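PDB 1LF6: glucoamylase from Thermoanaerobacterium thermosaccharolyticum, which hydrolyses terminal alpha-1,4-linked glucose residues from the non-reducing ends of starch-like chains, releasing beta-D-glucose, as a family GH15 glucoamylase. Local coordinates for residues L455-Y460 / D676-R681; N480-I485 / L542-A547; W341-Y346 / L395-D400. All blocks are in the same frame, centred on the assembly; numbering follows the deposited sequence.

Contact 1 (L455-Y460 / D676-R681); sequences LTCAAY and DIVYKR
The C-terminal helix 676-682 packs through Ile-677 and Val-678 on Thr-456, Cys-457 and Tyr-460 of helix 445-464, one of the helices of the (alpha/alpha) barrel. The short axes approach to 9.5 Å with their directions 111° apart, and the contact involves about one turn of each helix. Ile-677 does most of the work. Its chi1 of 94°, away from the staggered values, places CG1 against the methyl CG2 of Thr-456 at 3.5 Å, the two side chains lying alongside with their ends pointing opposite ways. Beyond it, Ile-677 CD1 reaches the backbone, 3.5 Å from Thr-456 O, and also lies 3.5 Å from Tyr-460 CB.

In this hairpin-built barrel the C-terminal helix is thus laid across a barrel helix by apolar packing, with no hydrogen bond between the two segments. Val-678 adds its CG2 branch, 4.2 Å from Cys-457 SG. The methyl of Thr-456 faces the contact because CG2 stands anti to the backbone N; its OG1 is bonded to Val-452 O, one turn back. Tyr-406 of helix 395-407 touches Ile-677 and meets the Tyr-460 ring edge-to-face, while Arg-681 forms a salt bridge with Asp-479.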
loop_
_atom_site.group_PDB
_atom_site.type_symbol
_atom_site.label_atom_id
_atom_site.label_comp_id
_atom_site.label_asym_id
_atom_site.label_seq_id
_atom_site.Cartn_x
_atom_site.Cartn_y
_atom_site.Cartn_z
ATOM N N LEU A 455 -17.215 -11.462 19.683
ATOM C CA LEU A 455 -17.563 -12.215 20.880
ATOM C C LEU A 455 -18.455 -13.409 20.527
ATOM O O LEU A 455 -18.400 -14.445 21.187
ATOM C CB LEU A 455 -18.251 -11.314 21.915
ATOM C CG LEU A 455 -17.380 -10.244 22.595
ATOM C CD1 LEU A 455 -18.221 -9.464 23.594
ATOM C CD2 LEU A 455 -16.199 -10.892 23.307
ATOM N N THR A 456 -19.275 -13.259 19.490
ATOM C CA THR A 456 -20.141 -14.346 19.053
ATOM C C THR A 456 -19.250 -15.459 18.473
ATOM O O THR A 456 -19.449 -16.642 18.764
ATOM C CB THR A 456 -21.170 -13.855 17.987
ATOM O OG1 THR A 456 -22.074 -12.909 18.583
ATOM C CG2 THR A 456 -21.974 -15.026 17.435
ATOM N N CYS A 457 -18.261 -15.082 17.662
ATOM C CA CYS A 457 -17.349 -16.064 17.079
ATOM C C CYS A 457 -16.494 -16.688 18.185
ATOM O O CYS A 457 -16.144 -17.867 18.120
ATOM C CB CYS A 457 -16.441 -15.415 16.026
ATOM S SG CYS A 457 -17.304 -14.779 14.566
ATOM N N ALA A 458 -16.168 -15.893 19.202
ATOM C CA ALA A 458 -15.361 -16.382 20.315
ATOM C C ALA A 458 -16.140 -17.432 21.093
ATOM O O ALA A 458 -15.573 -18.417 21.562
ATOM C CB ALA A 458 -14.968 -15.233 21.235
ATOM N N ALA A 459 -17.442 -17.209 21.230
ATOM C CA ALA A 459 -18.306 -18.141 21.942
ATOM C C ALA A 459 -18.386 -19.454 21.170
ATOM O O ALA A 459 -18.378 -20.533 21.764
ATOM C CB ALA A 459 -19.695 -17.544 22.104
ATOM N N TYR A 460 -18.461 -19.354 19.848
ATOM C CA TYR A 460 -18.534 -20.530 18.985
ATOM C C TYR A 460 -17.271 -21.367 19.142
ATOM O O TYR A 460 -17.334 -22.582 19.315
ATOM C CB TYR A 460 -18.661 -20.106 17.522
ATOM C CG TYR A 460 -18.748 -21.265 16.549
ATOM C CD1 TYR A 460 -19.981 -21.815 16.201
ATOM C CD2 TYR A 460 -17.597 -21.811 15.975
ATOM C CE1 TYR A 460 -20.069 -22.878 15.303
ATOM C CE2 TYR A 460 -17.673 -22.874 15.076
ATOM C CZ TYR A 460 -18.913 -23.402 14.743
ATOM O OH TYR A 460 -18.998 -24.449 13.851
ATOM N N ASP A 676 -21.367 -16.307 9.105
ATOM C CA ASP A 676 -22.729 -16.827 9.170
ATOM C C ASP A 676 -23.390 -16.942 10.539
ATOM O O ASP A 676 -24.582 -16.672 10.667
ATOM C CB ASP A 676 -22.819 -18.186 8.461
ATOM C CG ASP A 676 -21.751 -19.145 8.914
ATOM O OD1 ASP A 676 -21.968 -20.372 8.827
ATOM O OD2 ASP A 676 -20.685 -18.669 9.354
ATOM N N ILE A 677 -22.644 -17.338 11.562
ATOM C CA ILE A 677 -23.256 -17.478 12.877
ATOM C C ILE A 677 -23.707 -16.145 13.448
ATOM O O ILE A 677 -24.666 -16.092 14.215
ATOM C CB ILE A 677 -22.320 -18.187 13.877
ATOM C CG1 ILE A 677 -21.510 -17.200 14.698
ATOM C CG2 ILE A 677 -21.345 -19.005 13.135
ATOM C CD1 ILE A 677 -20.569 -17.890 15.675
ATOM N N VAL A 678 -23.029 -15.067 13.075
ATOM C CA VAL A 678 -23.417 -13.753 13.562
ATOM C C VAL A 678 -24.714 -13.372 12.859
ATOM O O VAL A 678 -25.692 -12.977 13.497
ATOM C CB VAL A 678 -22.354 -12.687 13.237
ATOM C CG1 VAL A 678 -22.830 -11.328 13.736
ATOM C CG2 VAL A 678 -21.023 -13.065 13.867
ATOM N N TYR A 679 -24.713 -13.504 11.535
ATOM C CA TYR A 679 -25.880 -13.184 10.732
ATOM C C TYR A 679 -27.099 -13.989 11.188
ATOM O O TYR A 679 -28.187 -13.438 11.371
ATOM C CB TYR A 679 -25.592 -13.471 9.255
ATOM C CG TYR A 679 -26.810 -13.389 8.364
ATOM C CD1 TYR A 679 -27.283 -12.162 7.906
ATOM C CD2 TYR A 679 -27.517 -14.541 8.017
ATOM C CE1 TYR A 679 -28.433 -12.082 7.126
ATOM C CE2 TYR A 679 -28.668 -14.472 7.241
ATOM C CZ TYR A 679 -29.121 -13.242 6.800
ATOM O OH TYR A 679 -30.265 -13.175 6.046
ATOM N N LYS A 680 -26.914 -15.290 11.375
ATOM C CA LYS A 680 -28.014 -16.154 11.780
ATOM C C LYS A 680 -28.613 -15.780 13.129
ATOM O O LYS A 680 -29.816 -15.912 13.334
ATOM C CB LYS A 680 -27.557 -17.619 11.791
ATOM C CG LYS A 680 -27.485 -18.236 10.395
ATOM C CD LYS A 680 -26.894 -19.638 10.415
ATOM C CE LYS A 680 -25.428 -19.613 10.834
ATOM N NZ LYS A 680 -24.801 -20.963 10.833
ATOM N N ARG A 681 -27.784 -15.289 14.038
ATOM C CA ARG A 681 -28.260 -14.927 15.361
ATOM C C ARG A 681 -28.933 -13.558 15.459
ATOM O O ARG A 681 -29.877 -13.381 16.228
ATOM C CB ARG A 681 -27.100 -14.974 16.356
ATOM C CG ARG A 681 -27.540 -14.953 17.813
ATOM C CD ARG A 681 -26.355 -14.973 18.764
ATOM N NE ARG A 681 -26.797 -15.041 20.156
ATOM C CZ ARG A 681 -27.357 -16.114 20.710
ATOM N NH1 ARG A 681 -27.738 -16.085 21.980
ATOM N NH2 ARG A 681 -27.523 -17.220 19.998
#

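Contact 2 (N480-I485 / L542-A547); sequences NWQKLI and LGVKSA
Gln-482, on helix 468-489, comes closest in backbone to Val-544, with CA atoms 7.3 Å apart, where an irregular segment follows helix 538-541. That short helix ends in a Schellman motif: Gly-543 takes positive phi (78°) with two bonds back into the last turn, and the chain then continues without regular structure through Val-544 and Lys-545. The Gln-482 side chain bends at chi2 (-82°), and its NE2 donates to Val-544 O at 3.1 Å. The bond is moderately bent, 141° at the hydrogen, with the donor tilted from the carbonyl plane. Nearer the backbone, Gln-482 CG rests 3.9 Å from Val-544 CG1. The same methyl receives Ile-485 CD1 at 3.6 Å, an apolar patch beside the polar one.

In the (alpha/alpha) barrel this joins a barrel helix to the connection leading into helix 550-562. An alanine at Gln-482 would probably leave Val-544 O without this donor and open a gap beside Val-544 CG1. Lys-545 adds a second polar link: its NZ donates to a water at 2.7 Å, which in turn donates to Gln-482 O, also at 2.7 Å. The ammonium forms a salt bridge with Asp-486, the residue following Ile-485, and is therefore held toward the helix by both an ion pair and a water bridge.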
loop_
_atom_site.group_PDB
_atom_site.type_symbol
_atom_site.label_atom_id
_atom_site.label_comp_id
_atom_site.label_asym_id
_atom_site.label_seq_id
_atom_site.Cartn_x
_atom_site.Cartn_y
_atom_site.Cartn_z
ATOM N N ASN A 480 -25.949 -8.544 24.850
ATOM C CA ASN A 480 -26.192 -7.315 25.594
ATOM C C ASN A 480 -25.740 -6.102 24.785
ATOM O O ASN A 480 -26.506 -5.154 24.583
ATOM C CB ASN A 480 -25.448 -7.356 26.934
ATOM C CG ASN A 480 -25.593 -6.064 27.722
ATOM O OD1 ASN A 480 -26.704 -5.657 28.071
ATOM N ND2 ASN A 480 -24.472 -5.412 28.005
ATOM N N TRP A 481 -24.498 -6.133 24.320
ATOM C CA TRP A 481 -23.962 -5.028 23.533
ATOM C C TRP A 481 -24.739 -4.848 22.233
ATOM O O TRP A 481 -24.945 -3.725 21.779
ATOM C CB TRP A 481 -22.477 -5.261 23.234
ATOM C CG TRP A 481 -21.603 -5.243 24.460
ATOM C CD1 TRP A 481 -22.003 -5.051 25.756
ATOM C CD2 TRP A 481 -20.180 -5.417 24.503
ATOM N NE1 TRP A 481 -20.916 -5.096 26.596
ATOM C CE2 TRP A 481 -19.787 -5.318 25.855
ATOM C CE3 TRP A 481 -19.198 -5.648 23.530
ATOM C CZ2 TRP A 481 -18.453 -5.442 26.257
ATOM C CZ3 TRP A 481 -17.873 -5.771 23.931
ATOM C CH2 TRP A 481 -17.516 -5.668 25.279
ATOM N N GLN A 482 -25.183 -5.951 21.642
ATOM C CA GLN A 482 -25.938 -5.879 20.399
ATOM C C GLN A 482 -27.243 -5.123 20.634
ATOM O O GLN A 482 -27.659 -4.321 19.797
ATOM C CB GLN A 482 -26.226 -7.289 19.871
ATOM C CG GLN A 482 -26.677 -7.364 18.404
ATOM C CD GLN A 482 -28.160 -7.090 18.207
ATOM O OE1 GLN A 482 -28.966 -7.259 19.121
ATOM N NE2 GLN A 482 -28.528 -6.687 16.994
ATOM N N LYS A 483 -27.882 -5.373 21.774
ATOM C CA LYS A 483 -29.139 -4.706 22.116
ATOM C C LYS A 483 -28.926 -3.234 22.489
ATOM O O LYS A 483 -29.871 -2.450 22.489
ATOM C CB LYS A 483 -29.830 -5.422 23.290
ATOM C CG LYS A 483 -30.485 -6.764 22.963
ATOM C CD LYS A 483 -31.706 -6.594 22.072
ATOM C CE LYS A 483 -32.639 -7.806 22.140
ATOM N NZ LYS A 483 -32.039 -9.061 21.613
ATOM N N LEU A 484 -27.691 -2.864 22.809
ATOM C CA LEU A 484 -27.384 -1.487 23.196
ATOM C C LEU A 484 -26.876 -0.590 22.069
ATOM O O LEU A 484 -26.829 0.631 22.223
ATOM C CB LEU A 484 -26.360 -1.486 24.330
ATOM C CG LEU A 484 -26.830 -2.135 25.634
ATOM C CD1 LEU A 484 -25.711 -2.099 26.648
ATOM C CD2 LEU A 484 -28.063 -1.406 26.160
ATOM N N ILE A 485 -26.494 -1.191 20.945
ATOM C CA ILE A 485 -25.989 -0.426 19.813
ATOM C C ILE A 485 -26.898 0.757 19.487
ATOM O O ILE A 485 -26.437 1.896 19.394
ATOM C CB ILE A 485 -25.840 -1.323 18.554
ATOM C CG1 ILE A 485 -24.681 -2.302 18.750
ATOM C CG2 ILE A 485 -25.604 -0.461 17.308
ATOM C CD1 ILE A 485 -24.494 -3.266 17.597
ATOM N N LEU A 542 -21.288 -7.210 8.899
ATOM C CA LEU A 542 -20.950 -8.247 9.875
ATOM C C LEU A 542 -22.124 -9.112 10.341
ATOM O O LEU A 542 -21.934 -10.025 11.141
ATOM C CB LEU A 542 -20.269 -7.608 11.089
ATOM C CG LEU A 542 -18.826 -7.153 10.845
ATOM C CD1 LEU A 542 -18.422 -6.097 11.862
ATOM C CD2 LEU A 542 -17.908 -8.371 10.920
ATOM N N GLY A 543 -23.323 -8.831 9.833
ATOM C CA GLY A 543 -24.503 -9.599 10.208
ATOM C C GLY A 543 -25.089 -9.252 11.564
ATOM O O GLY A 543 -25.794 -10.062 12.184
ATOM N N VAL A 544 -24.800 -8.040 12.028
ATOM C CA VAL A 544 -25.280 -7.568 13.320
ATOM C C VAL A 544 -26.650 -6.907 13.181
ATOM O O VAL A 544 -27.484 -6.999 14.083
ATOM C CB VAL A 544 -24.256 -6.587 13.944
ATOM C CG1 VAL A 544 -24.786 -6.015 15.248
ATOM C CG2 VAL A 544 -22.941 -7.324 14.192
ATOM N N LYS A 545 -26.870 -6.242 12.048
ATOM C CA LYS A 545 -28.145 -5.584 11.754
ATOM C C LYS A 545 -28.604 -6.020 10.365
ATOM O O LYS A 545 -27.777 -6.373 9.526
ATOM C CB LYS A 545 -27.988 -4.062 11.788
ATOM C CG LYS A 545 -27.668 -3.491 13.169
ATOM C CD LYS A 545 -28.859 -3.614 14.118
ATOM C CE LYS A 545 -28.554 -2.993 15.483
ATOM N NZ LYS A 545 -29.725 -3.046 16.406
ATOM N N SER A 546 -29.913 -6.006 10.126
ATOM C CA SER A 546 -30.470 -6.401 8.829
ATOM C C SER A 546 -30.323 -5.267 7.828
ATOM O O SER A 546 -30.488 -4.104 8.181
ATOM C CB SER A 546 -31.954 -6.744 8.968
ATOM O OG SER A 546 -32.148 -7.723 9.970
ATOM N N ALA A 547 -30.022 -5.609 6.578
ATOM C CA ALA A 547 -29.863 -4.601 5.536
ATOM C C ALA A 547 -31.120 -3.744 5.354
ATOM O O ALA A 547 -31.027 -2.598 4.913
ATOM C CB ALA A 547 -29.485 -5.268 4.210
HETATM O O HOH W 1 -29.310 -2.303 19.013
#

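Contact 3 (W341-Y346 / L395-D400); sequences WSRDLY and LDEQAD
Ser-342 and Glu-397 bring the first turn of helix 342-355 against helix 395-407, their CA atoms 5.4 Å apart and the short axes inclined at 42°. Ser-342 OG, anti to its own backbone N, donates to Glu-397 O at 2.9 Å, in the carbonyl plane and on a lone pair. Glu-397 answers with its carboxylate: the chain is extended beyond CG, and OE1 accepts from Arg-343 N at 3.3 Å, nearly straight at 172°. The same oxygen lies at the edge of the Trp-341 ring, 3.4 Å from CD1.

The Arg-343 chain bends at chi3 and meets the two acids differently. Its NH1 donates to the syn lone pair of Asp-396 OD2 at 2.9 Å, with guanidinium and carboxylate nearly coplanar. Glu-397 OE1 instead lies over one guanidinium face, 3.9 Å from NH2, a long ion pair of charges alone. Gln-394 OE1 is a further acceptor for NH1. One turn farther along, Asp-400 CB sits over the face of the Tyr-346 ring in a CH-pi contact, 3.9 Å from the centroid, and the carboxylate plane stacks within 7° of the ring.

Trp-341 NE1 is hydrogen-bonded to Glu-438, the probable proton donor, and Arg-343 NH2 makes a long, weak ion pair with that carboxylate. Bonding across the start of the helix is therefore likely to restrain Arg-343, and with it the neighbouring Trp-341, next to the likely catalytic acid: Glu-397 holds the backbone N of Arg-343, and Asp-396, with Gln-394, would hold the guanidinium in its orientation, consistent with a second-shell part in ordering the active site.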
loop_
_atom_site.group_PDB
_atom_site.type_symbol
_atom_site.label_atom_id
_atom_site.label_comp_id
_atom_site.label_asym_id
_atom_site.label_seq_id
_atom_site.Cartn_x
_atom_site.Cartn_y
_atom_site.Cartn_z
ATOM N N TRP A 341 -1.634 -3.524 10.412
ATOM C CA TRP A 341 -2.855 -3.223 11.158
ATOM C C TRP A 341 -3.730 -4.464 11.123
ATOM O O TRP A 341 -3.979 -5.039 10.061
ATOM C CB TRP A 341 -3.636 -2.079 10.512
ATOM C CG TRP A 341 -3.206 -0.695 10.896
ATOM C CD1 TRP A 341 -3.723 0.079 11.903
ATOM C CD2 TRP A 341 -2.238 0.117 10.223
ATOM N NE1 TRP A 341 -3.143 1.327 11.886
ATOM C CE2 TRP A 341 -2.228 1.379 10.867
ATOM C CE3 TRP A 341 -1.379 -0.096 9.131
ATOM C CZ2 TRP A 341 -1.391 2.425 10.455
ATOM C CZ3 TRP A 341 -0.548 0.944 8.721
ATOM C CH2 TRP A 341 -0.562 2.192 9.384
ATOM N N SER A 342 -4.193 -4.871 12.294
ATOM C CA SER A 342 -5.060 -6.022 12.416
ATOM C C SER A 342 -6.274 -5.875 11.490
ATOM O O SER A 342 -6.700 -6.845 10.844
ATOM C CB SER A 342 -5.515 -6.148 13.871
ATOM O OG SER A 342 -6.572 -7.072 14.008
ATOM N N ARG A 343 -6.817 -4.660 11.424
ATOM C CA ARG A 343 -7.987 -4.381 10.595
ATOM C C ARG A 343 -7.682 -4.638 9.123
ATOM O O ARG A 343 -8.343 -5.454 8.480
ATOM C CB ARG A 343 -8.452 -2.926 10.812
ATOM C CG ARG A 343 -9.566 -2.457 9.872
ATOM C CD ARG A 343 -10.000 -1.021 10.179
ATOM N NE ARG A 343 -8.853 -0.157 10.471
ATOM C CZ ARG A 343 -8.489 0.218 11.692
ATOM N NH1 ARG A 343 -9.184 -0.179 12.749
ATOM N NH2 ARG A 343 -7.419 0.977 11.855
ATOM N N ASP A 344 -6.675 -3.957 8.593
ATOM C CA ASP A 344 -6.314 -4.139 7.192
ATOM C C ASP A 344 -5.961 -5.592 6.886
ATOM O O ASP A 344 -6.385 -6.137 5.872
ATOM C CB ASP A 344 -5.145 -3.219 6.817
ATOM C CG ASP A 344 -5.508 -1.744 6.934
ATOM O OD1 ASP A 344 -5.277 -0.984 5.970
ATOM O OD2 ASP A 344 -6.033 -1.353 7.993
ATOM N N LEU A 345 -5.193 -6.220 7.770
ATOM C CA LEU A 345 -4.785 -7.610 7.582
ATOM C C LEU A 345 -6.017 -8.515 7.493
ATOM O O LEU A 345 -6.087 -9.417 6.657
ATOM C CB LEU A 345 -3.880 -8.038 8.745
ATOM C CG LEU A 345 -3.166 -9.391 8.693
ATOM C CD1 LEU A 345 -2.325 -9.490 7.425
ATOM C CD2 LEU A 345 -2.279 -9.539 9.925
ATOM N N TYR A 346 -6.985 -8.256 8.361
ATOM C CA TYR A 346 -8.238 -9.007 8.404
ATOM C C TYR A 346 -8.931 -8.961 7.048
ATOM O O TYR A 346 -9.348 -9.988 6.508
ATOM C CB TYR A 346 -9.147 -8.401 9.486
ATOM C CG TYR A 346 -10.605 -8.818 9.443
ATOM C CD1 TYR A 346 -11.001 -10.113 9.791
ATOM C CD2 TYR A 346 -11.595 -7.907 9.071
ATOM C CE1 TYR A 346 -12.350 -10.487 9.774
ATOM C CE2 TYR A 346 -12.942 -8.270 9.049
ATOM C CZ TYR A 346 -13.313 -9.561 9.402
ATOM O OH TYR A 346 -14.643 -9.918 9.384
ATOM N N LEU A 395 -10.954 -1.392 19.612
ATOM C CA LEU A 395 -11.680 -2.618 19.890
ATOM C C LEU A 395 -11.938 -3.467 18.658
ATOM O O LEU A 395 -11.882 -4.702 18.726
ATOM C CB LEU A 395 -13.005 -2.303 20.603
ATOM C CG LEU A 395 -12.929 -2.159 22.128
ATOM C CD1 LEU A 395 -12.664 -3.519 22.754
ATOM C CD2 LEU A 395 -11.826 -1.176 22.513
ATOM N N ASP A 396 -12.219 -2.818 17.532
ATOM C CA ASP A 396 -12.479 -3.560 16.311
ATOM C C ASP A 396 -11.258 -4.391 15.967
ATOM O O ASP A 396 -11.388 -5.496 15.441
ATOM C CB ASP A 396 -12.853 -2.614 15.156
ATOM C CG ASP A 396 -11.687 -1.792 14.657
ATOM O OD1 ASP A 396 -10.942 -1.239 15.490
ATOM O OD2 ASP A 396 -11.531 -1.684 13.419
ATOM N N GLU A 397 -10.072 -3.883 16.299
ATOM C CA GLU A 397 -8.849 -4.627 16.010
ATOM C C GLU A 397 -8.624 -5.825 16.945
ATOM O O GLU A 397 -7.847 -6.725 16.627
ATOM C CB GLU A 397 -7.634 -3.688 16.021
ATOM C CG GLU A 397 -7.575 -2.770 14.794
ATOM C CD GLU A 397 -6.187 -2.213 14.532
ATOM O OE1 GLU A 397 -5.745 -2.242 13.361
ATOM O OE2 GLU A 397 -5.534 -1.744 15.487
ATOM N N GLN A 398 -9.306 -5.842 18.089
ATOM C CA GLN A 398 -9.186 -6.959 19.021
ATOM C C GLN A 398 -10.129 -8.064 18.553
ATOM O O GLN A 398 -9.878 -9.256 18.762
ATOM C CB GLN A 398 -9.600 -6.545 20.440
ATOM C CG GLN A 398 -8.971 -5.260 20.951
ATOM C CD GLN A 398 -7.457 -5.279 20.886
ATOM O OE1 GLN A 398 -6.814 -6.259 21.277
ATOM N NE2 GLN A 398 -6.876 -4.186 20.397
ATOM N N ALA A 399 -11.216 -7.650 17.910
ATOM C CA ALA A 399 -12.247 -8.566 17.434
ATOM C C ALA A 399 -11.981 -9.275 16.111
ATOM O O ALA A 399 -12.258 -10.471 15.979
ATOM C CB ALA A 399 -13.580 -7.820 17.346
ATOM N N ASP A 400 -11.450 -8.546 15.134
ATOM C CA ASP A 400 -11.204 -9.116 13.815
ATOM C C ASP A 400 -10.407 -10.410 13.785
ATOM O O ASP A 400 -10.758 -11.334 13.062
ATOM C CB ASP A 400 -10.564 -8.067 12.896
ATOM C CG ASP A 400 -11.542 -6.953 12.531
ATOM O OD1 ASP A 400 -12.765 -7.194 12.639
ATOM O OD2 ASP A 400 -11.098 -5.859 12.132
#

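How the contacts relate
Contacts 1 and 2 adjoin, with centres about 11 Å apart, and meet through Val-678, whose CG1 lies 4.0 Å from Val-544 CG2, and through Leu-455, whose CD1 lies 3.7 Å from Trp-481 CZ3. The latter joins consecutive helices, 445-464 and 468-489. Contact 3 precedes both in the chain. It touches contact 2 where Leu-542 CD2 approaches Tyr-346 OH at 3.9 Å, but stays about 6 Å from contact 1 at the nearest atoms. Only contact 3 lies near the probable catalytic pair: the Trp-341 side chain is about 3 Å from that of Glu-438, and the Asp-396 side chain about 7 Å from that of Glu-435. Contacts 1 and 2 are structural packing away from these sites.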